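Local coordinates for protein predicted transcriptional regulator (Oenococcus oeni, PDB 3BY6) that probably binds DNA as a GntR-family transcription factor, using a winged helix-turn-helix domain, at residues Lys21-Leu35 with Gly72-Asn86. Numbering follows the deposited sequence.
Sequences KNEVATDVLSANDQL and GTFITGNTASVKNSN
Ile-75 fills the middle of the contact: its CG2 meets Val-24 CG2 tip to tip at 3.9 Å, CG1 lies against Leu-29 CB, and CD1 turns to the methyls of Leu-35. Val-24 carries its other methyl, CG1, anti to the backbone N (chi1 176°), which directs it between Val-82 CG1 and Thr-79 CG2; the same threonine methyl rests on Ala-31. Beside this apolar cluster strand 72-75 pairs antiparallel with the short, weakly bonded strand 34-35, Gln-34 and Phe-74 forming a non-hydrogen-bonded pair. Ile-75 N gives a 2.8 Å bond to Asp-33 O, and Leu-35 N a nearly straight one to Thr-73 O (2.7 Å). On the face shared by Gln-34 and Phe-74, the glutamine, extended beyond CG, crosses the ring obliquely, CB 3.6 Å from CE1, its amide plane tilted 29° from the ring, while Asn-32 O approaches the ring edge at CD1. A serine in place of Phe-74 would probably leave the Gln-34 chain without the ring it leans on and freer to move, with little but a weak bond from NE2 to Lys-71 O. Asp-33 N to Ser-30 O closes a type II turn, Ser-30 N braces it on Asp-33 OD2 (2.6 Å), and Asn-32 N docks it on Thr-76 O at 3.2 Å, from above the carbonyl plane. Where helix segments 21-25 and 79-86 cross at -109°, Asn-86 lays its amide over Ala-25 CB (ND2 at 3.4 Å), and one water joins ND2 of Asn-22 to ND2 of Asn-86, whose OD1 is held by Arg-89. The Lys-83 chain covers the carbonyls of Val-24 and Ala-25, ending in a long salt bridge to Asp-27. Thus the end of helix 12-25 crosses the start of helix 79-103, while in the winged helix-turn-helix strand 34-35 pairs with 72-75, which has 65-68 on its other side.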
loop_
_atom_site.group_PDB
_atom_site.type_symbol
_atom_site.label_atom_id
_atom_site.label_comp_id
_atom_site.label_asym_id
_atom_site.label_seq_id
_atom_site.Cartn_x
_atom_site.Cartn_y
_atom_site.Cartn_z
ATOM N N LYS D 21 -2.672 12.057 -11.400
ATOM C CA LYS D 21 -4.061 12.043 -10.933
ATOM C C LYS D 21 -4.207 12.580 -9.526
ATOM O O LYS D 21 -5.248 13.124 -9.150
ATOM C CB LYS D 21 -4.625 10.637 -10.951
ATOM C CG LYS D 21 -4.840 10.092 -12.333
ATOM C CD LYS D 21 -5.085 8.588 -12.330
ATOM C CE LYS D 21 -6.242 8.173 -11.451
ATOM N NZ LYS D 21 -6.178 6.697 -11.223
ATOM N N ASN D 22 -3.204 12.362 -8.698
ATOM C CA ASN D 22 -3.282 12.869 -7.338
ATOM C C ASN D 22 -3.132 14.397 -7.307
ATOM O O ASN D 22 -3.780 15.078 -6.504
ATOM C CB ASN D 22 -2.270 12.191 -6.435
ATOM C CG ASN D 22 -2.616 12.356 -4.952
ATOM O OD1 ASN D 22 -1.858 12.969 -4.184
ATOM N ND2 ASN D 22 -3.776 11.821 -4.550
ATOM N N GLU D 23 -2.273 14.923 -8.180
ATOM C CA GLU D 23 -2.099 16.368 -8.308
ATOM C C GLU D 23 -3.394 17.019 -8.769
ATOM O O GLU D 23 -3.760 18.091 -8.287
ATOM C CB GLU D 23 -0.971 16.700 -9.284
ATOM C CG GLU D 23 0.385 16.382 -8.681
ATOM C CD GLU D 23 1.549 16.702 -9.588
ATOM O OE1 GLU D 23 1.350 16.923 -10.801
ATOM O OE2 GLU D 23 2.680 16.710 -9.069
ATOM N N VAL D 24 -4.066 16.352 -9.704
ATOM C CA VAL D 24 -5.373 16.777 -10.147
ATOM C C VAL D 24 -6.316 16.669 -8.952
ATOM O O VAL D 24 -6.881 17.673 -8.508
ATOM C CB VAL D 24 -5.897 15.948 -11.316
ATOM C CG1 VAL D 24 -7.315 16.383 -11.666
ATOM C CG2 VAL D 24 -4.988 16.080 -12.533
ATOM N N ALA D 25 -6.416 15.476 -8.379
ATOM C CA ALA D 25 -7.287 15.264 -7.242
ATOM C C ALA D 25 -7.097 16.344 -6.180
ATOM O O ALA D 25 -8.063 16.787 -5.604
ATOM C CB ALA D 25 -7.075 13.881 -6.651
ATOM N N THR D 26 -5.859 16.764 -5.913
ATOM C CA THR D 26 -5.592 17.724 -4.833
ATOM C C THR D 26 -5.432 19.193 -5.295
ATOM O O THR D 26 -4.996 20.033 -4.520
ATOM C CB THR D 26 -4.371 17.293 -4.028
ATOM O OG1 THR D 26 -3.245 17.133 -4.898
ATOM C CG2 THR D 26 -4.648 15.972 -3.317
ATOM N N ASP D 27 -5.814 19.494 -6.534
ATOM C CA ASP D 27 -5.777 20.861 -7.092
ATOM C C ASP D 27 -4.350 21.416 -7.296
ATOM O O ASP D 27 -4.159 22.594 -7.455
ATOM C CB ASP D 27 -6.655 21.815 -6.267
ATOM C CG ASP D 27 -7.079 23.080 -7.056
ATOM O OD1 ASP D 27 -7.558 22.966 -8.232
ATOM O OD2 ASP D 27 -6.940 24.214 -6.483
ATOM N N VAL D 28 -3.338 20.553 -7.314
ATOM C CA VAL D 28 -1.993 20.986 -7.694
ATOM C C VAL D 28 -1.984 21.300 -9.196
ATOM O O VAL D 28 -1.332 22.239 -9.658
ATOM C CB VAL D 28 -0.964 19.910 -7.300
ATOM C CG1 VAL D 28 0.421 20.160 -7.924
ATOM C CG2 VAL D 28 -0.876 19.860 -5.808
ATOM N N LEU D 29 -2.694 20.474 -9.949
ATOM C CA LEU D 29 -2.987 20.723 -11.350
ATOM C C LEU D 29 -4.476 20.954 -11.379
ATOM O O LEU D 29 -5.221 20.207 -10.746
ATOM C CB LEU D 29 -2.595 19.529 -12.214
ATOM C CG LEU D 29 -1.098 19.187 -12.186
ATOM C CD1 LEU D 29 -0.814 17.805 -12.779
ATOM C CD2 LEU D 29 -0.303 20.256 -12.907
ATOM N N SER D 30 -4.899 22.021 -12.065
ATOM C CA SER D 30 -6.308 22.432 -12.140
ATOM C C SER D 30 -6.911 22.089 -13.488
ATOM O O SER D 30 -6.202 21.874 -14.466
ATOM C CB SER D 30 -6.459 23.946 -11.858
ATOM O OG SER D 30 -6.245 24.223 -10.474
ATOM N N ALA D 31 -8.242 22.071 -13.526
ATOM C CA ALA D 31 -8.990 21.834 -14.764
ATOM C C ALA D 31 -8.402 22.653 -15.898
ATOM O O ALA D 31 -8.137 23.853 -15.735
ATOM C CB ALA D 31 -10.503 22.162 -14.575
ATOM N N ASN D 32 -8.195 21.992 -17.036
ATOM C CA ASN D 32 -7.727 22.630 -18.277
ATOM C C ASN D 32 -6.272 23.157 -18.268
ATOM O O ASN D 32 -5.818 23.715 -19.261
ATOM C CB ASN D 32 -8.719 23.712 -18.724
ATOM C CG ASN D 32 -10.182 23.221 -18.661
ATOM O OD1 ASN D 32 -11.010 23.771 -17.901
ATOM N ND2 ASN D 32 -10.484 22.156 -19.420
ATOM N N ASP D 33 -5.542 22.957 -17.169
ATOM C CA ASP D 33 -4.145 23.353 -17.086
ATOM C C ASP D 33 -3.401 22.628 -18.190
ATOM O O ASP D 33 -3.612 21.438 -18.418
ATOM C CB ASP D 33 -3.530 22.973 -15.724
ATOM C CG ASP D 33 -3.808 24.007 -14.621
ATOM O OD1 ASP D 33 -4.294 25.089 -14.949
ATOM O OD2 ASP D 33 -3.499 23.744 -13.427
ATOM N N GLN D 34 -2.525 23.347 -18.875
ATOM C CA GLN D 34 -1.676 22.730 -19.860
ATOM C C GLN D 34 -0.571 21.918 -19.168
ATOM O O GLN D 34 0.038 22.357 -18.207
ATOM C CB GLN D 34 -1.064 23.755 -20.815
ATOM C CG GLN D 34 -0.230 23.050 -21.892
ATOM C CD GLN D 34 -0.065 23.821 -23.171
ATOM O OE1 GLN D 34 -0.293 25.037 -23.230
ATOM N NE2 GLN D 34 0.334 23.110 -24.223
ATOM N N LEU D 35 -0.332 20.726 -19.693
ATOM C CA LEU D 35 0.682 19.826 -19.168
ATOM C C LEU D 35 1.925 20.045 -20.026
ATOM O O LEU D 35 1.778 20.337 -21.230
ATOM C CB LEU D 35 0.192 18.389 -19.325
ATOM C CG LEU D 35 0.293 17.421 -18.156
ATOM C CD1 LEU D 35 -0.263 18.063 -16.891
ATOM C CD2 LEU D 35 -0.428 16.127 -18.510
ATOM N N GLY D 72 -1.779 21.127 -27.572
ATOM C CA GLY D 72 -1.126 20.621 -26.381
ATOM C C GLY D 72 -1.855 19.470 -25.723
ATOM O O GLY D 72 -2.739 18.868 -26.314
ATOM N N THR D 73 -1.407 19.151 -24.508
ATOM C CA THR D 73 -2.016 18.171 -23.616
ATOM C C THR D 73 -2.411 18.947 -22.392
ATOM O O THR D 73 -1.613 19.742 -21.851
ATOM C CB THR D 73 -1.013 17.085 -23.169
ATOM O OG1 THR D 73 -0.467 16.451 -24.328
ATOM C CG2 THR D 73 -1.671 16.036 -22.258
ATOM N N PHE D 74 -3.640 18.688 -21.951
ATOM C CA PHE D 74 -4.298 19.518 -20.945
ATOM C C PHE D 74 -4.964 18.614 -19.956
ATOM O O PHE D 74 -5.458 17.572 -20.322
ATOM C CB PHE D 74 -5.384 20.402 -21.606
ATOM C CG PHE D 74 -4.842 21.445 -22.519
ATOM C CD1 PHE D 74 -4.533 22.689 -22.046
ATOM C CD2 PHE D 74 -4.630 21.170 -23.859
ATOM C CE1 PHE D 74 -4.034 23.651 -22.886
ATOM C CE2 PHE D 74 -4.118 22.129 -24.696
ATOM C CZ PHE D 74 -3.824 23.365 -24.205
ATOM N N ILE D 75 -4.980 19.023 -18.699
ATOM C CA ILE D 75 -5.840 18.394 -17.696
ATOM C C ILE D 75 -7.300 18.502 -18.174
ATOM O O ILE D 75 -7.689 19.521 -18.726
ATOM C CB ILE D 75 -5.693 19.053 -16.312
ATOM C CG1 ILE D 75 -4.206 19.104 -15.882
ATOM C CG2 ILE D 75 -6.545 18.323 -15.269
ATOM C CD1 ILE D 75 -3.393 17.790 -16.156
ATOM N N THR D 76 -8.074 17.426 -17.987
ATOM C CA THR D 76 -9.516 17.406 -18.254
ATOM C C THR D 76 -10.243 18.628 -17.633
ATOM O O THR D 76 -9.787 19.227 -16.653
ATOM C CB THR D 76 -10.138 16.064 -17.717
ATOM O OG1 THR D 76 -11.506 15.922 -18.183
ATOM C CG2 THR D 76 -10.057 16.014 -16.182
ATOM N N GLY D 77 -11.360 19.008 -18.227
ATOM C CA GLY D 77 -12.328 19.890 -17.585
ATOM C C GLY D 77 -13.131 19.172 -16.524
ATOM O O GLY D 77 -13.715 19.811 -15.652
ATOM N N ASN D 78 -13.118 17.843 -16.577
ATOM C CA ASN D 78 -13.883 16.976 -15.650
ATOM C C ASN D 78 -13.145 16.567 -14.389
ATOM O O ASN D 78 -13.082 15.378 -14.020
ATOM C CB ASN D 78 -14.360 15.719 -16.394
ATOM C CG ASN D 78 -15.112 16.041 -17.672
ATOM O OD1 ASN D 78 -16.004 16.916 -17.687
ATOM N ND2 ASN D 78 -14.767 15.327 -18.768
ATOM N N THR D 79 -12.593 17.547 -13.685
ATOM C CA THR D 79 -11.773 17.239 -12.523
ATOM C C THR D 79 -12.581 16.807 -11.276
ATOM O O THR D 79 -12.031 16.140 -10.407
ATOM C CB THR D 79 -10.925 18.457 -12.127
ATOM O OG1 THR D 79 -11.821 19.559 -11.892
ATOM C CG2 THR D 79 -9.908 18.778 -13.248
ATOM N N ALA D 80 -13.834 17.250 -11.155
ATOM C CA ALA D 80 -14.703 16.821 -10.025
ATOM C C ALA D 80 -14.942 15.306 -10.117
ATOM O O ALA D 80 -15.023 14.633 -9.120
ATOM C CB ALA D 80 -16.004 17.587 -9.992
ATOM N N SER D 81 -15.005 14.774 -11.341
ATOM C CA SER D 81 -15.109 13.333 -11.575
ATOM C C SER D 81 -13.902 12.571 -11.020
ATOM O O SER D 81 -14.025 11.571 -10.306
ATOM C CB SER D 81 -15.238 13.074 -13.074
ATOM O OG SER D 81 -15.667 11.755 -13.336
ATOM N N VAL D 82 -12.735 13.035 -11.419
ATOM C CA VAL D 82 -11.464 12.571 -10.921
ATOM C C VAL D 82 -11.310 12.663 -9.391
ATOM O O VAL D 82 -10.747 11.754 -8.763
ATOM C CB VAL D 82 -10.293 13.416 -11.559
ATOM C CG1 VAL D 82 -8.905 12.965 -10.958
ATOM C CG2 VAL D 82 -10.324 13.313 -13.070
ATOM N N LYS D 83 -11.768 13.766 -8.805
ATOM C CA LYS D 83 -11.711 13.944 -7.341
ATOM C C LYS D 83 -12.545 12.882 -6.680
ATOM O O LYS D 83 -12.089 12.211 -5.743
ATOM C CB LYS D 83 -12.162 15.344 -6.933
ATOM C CG LYS D 83 -11.098 16.330 -7.339
ATOM C CD LYS D 83 -11.392 17.828 -7.160
ATOM C CE LYS D 83 -10.270 18.641 -7.869
ATOM N NZ LYS D 83 -10.183 20.062 -7.457
ATOM N N ASN D 84 -13.727 12.654 -7.243
ATOM C CA ASN D 84 -14.641 11.597 -6.729
ATOM C C ASN D 84 -14.097 10.151 -6.816
ATOM O O ASN D 84 -14.225 9.405 -5.869
ATOM C CB ASN D 84 -15.976 11.661 -7.455
ATOM C CG ASN D 84 -16.893 12.696 -6.886
ATOM O OD1 ASN D 84 -16.675 13.195 -5.762
ATOM N ND2 ASN D 84 -17.932 13.031 -7.642
ATOM N N SER D 85 -13.451 9.781 -7.920
ATOM C CA SER D 85 -12.861 8.454 -8.030
ATOM C C SER D 85 -11.653 8.367 -7.129
ATOM O O SER D 85 -11.427 7.348 -6.489
ATOM C CB SER D 85 -12.442 8.147 -9.472
ATOM O OG SER D 85 -13.445 8.447 -10.416
ATOM N N ASN D 86 -10.831 9.410 -7.084
ATOM C CA ASN D 86 -9.700 9.373 -6.135
ATOM C C ASN D 86 -10.195 9.120 -4.711
ATOM O O ASN D 86 -9.640 8.314 -4.002
ATOM C CB ASN D 86 -8.898 10.672 -6.195
ATOM C CG ASN D 86 -7.642 10.617 -5.357
ATOM O OD1 ASN D 86 -6.728 9.856 -5.669
ATOM N ND2 ASN D 86 -7.582 11.431 -4.303
HETATM O O HOH W 1 -5.163 11.884 -2.450
HETATM O O HOH W 2 -7.885 19.855 -9.822
HETATM O O HOH W 3 -9.004 20.619 -21.529
#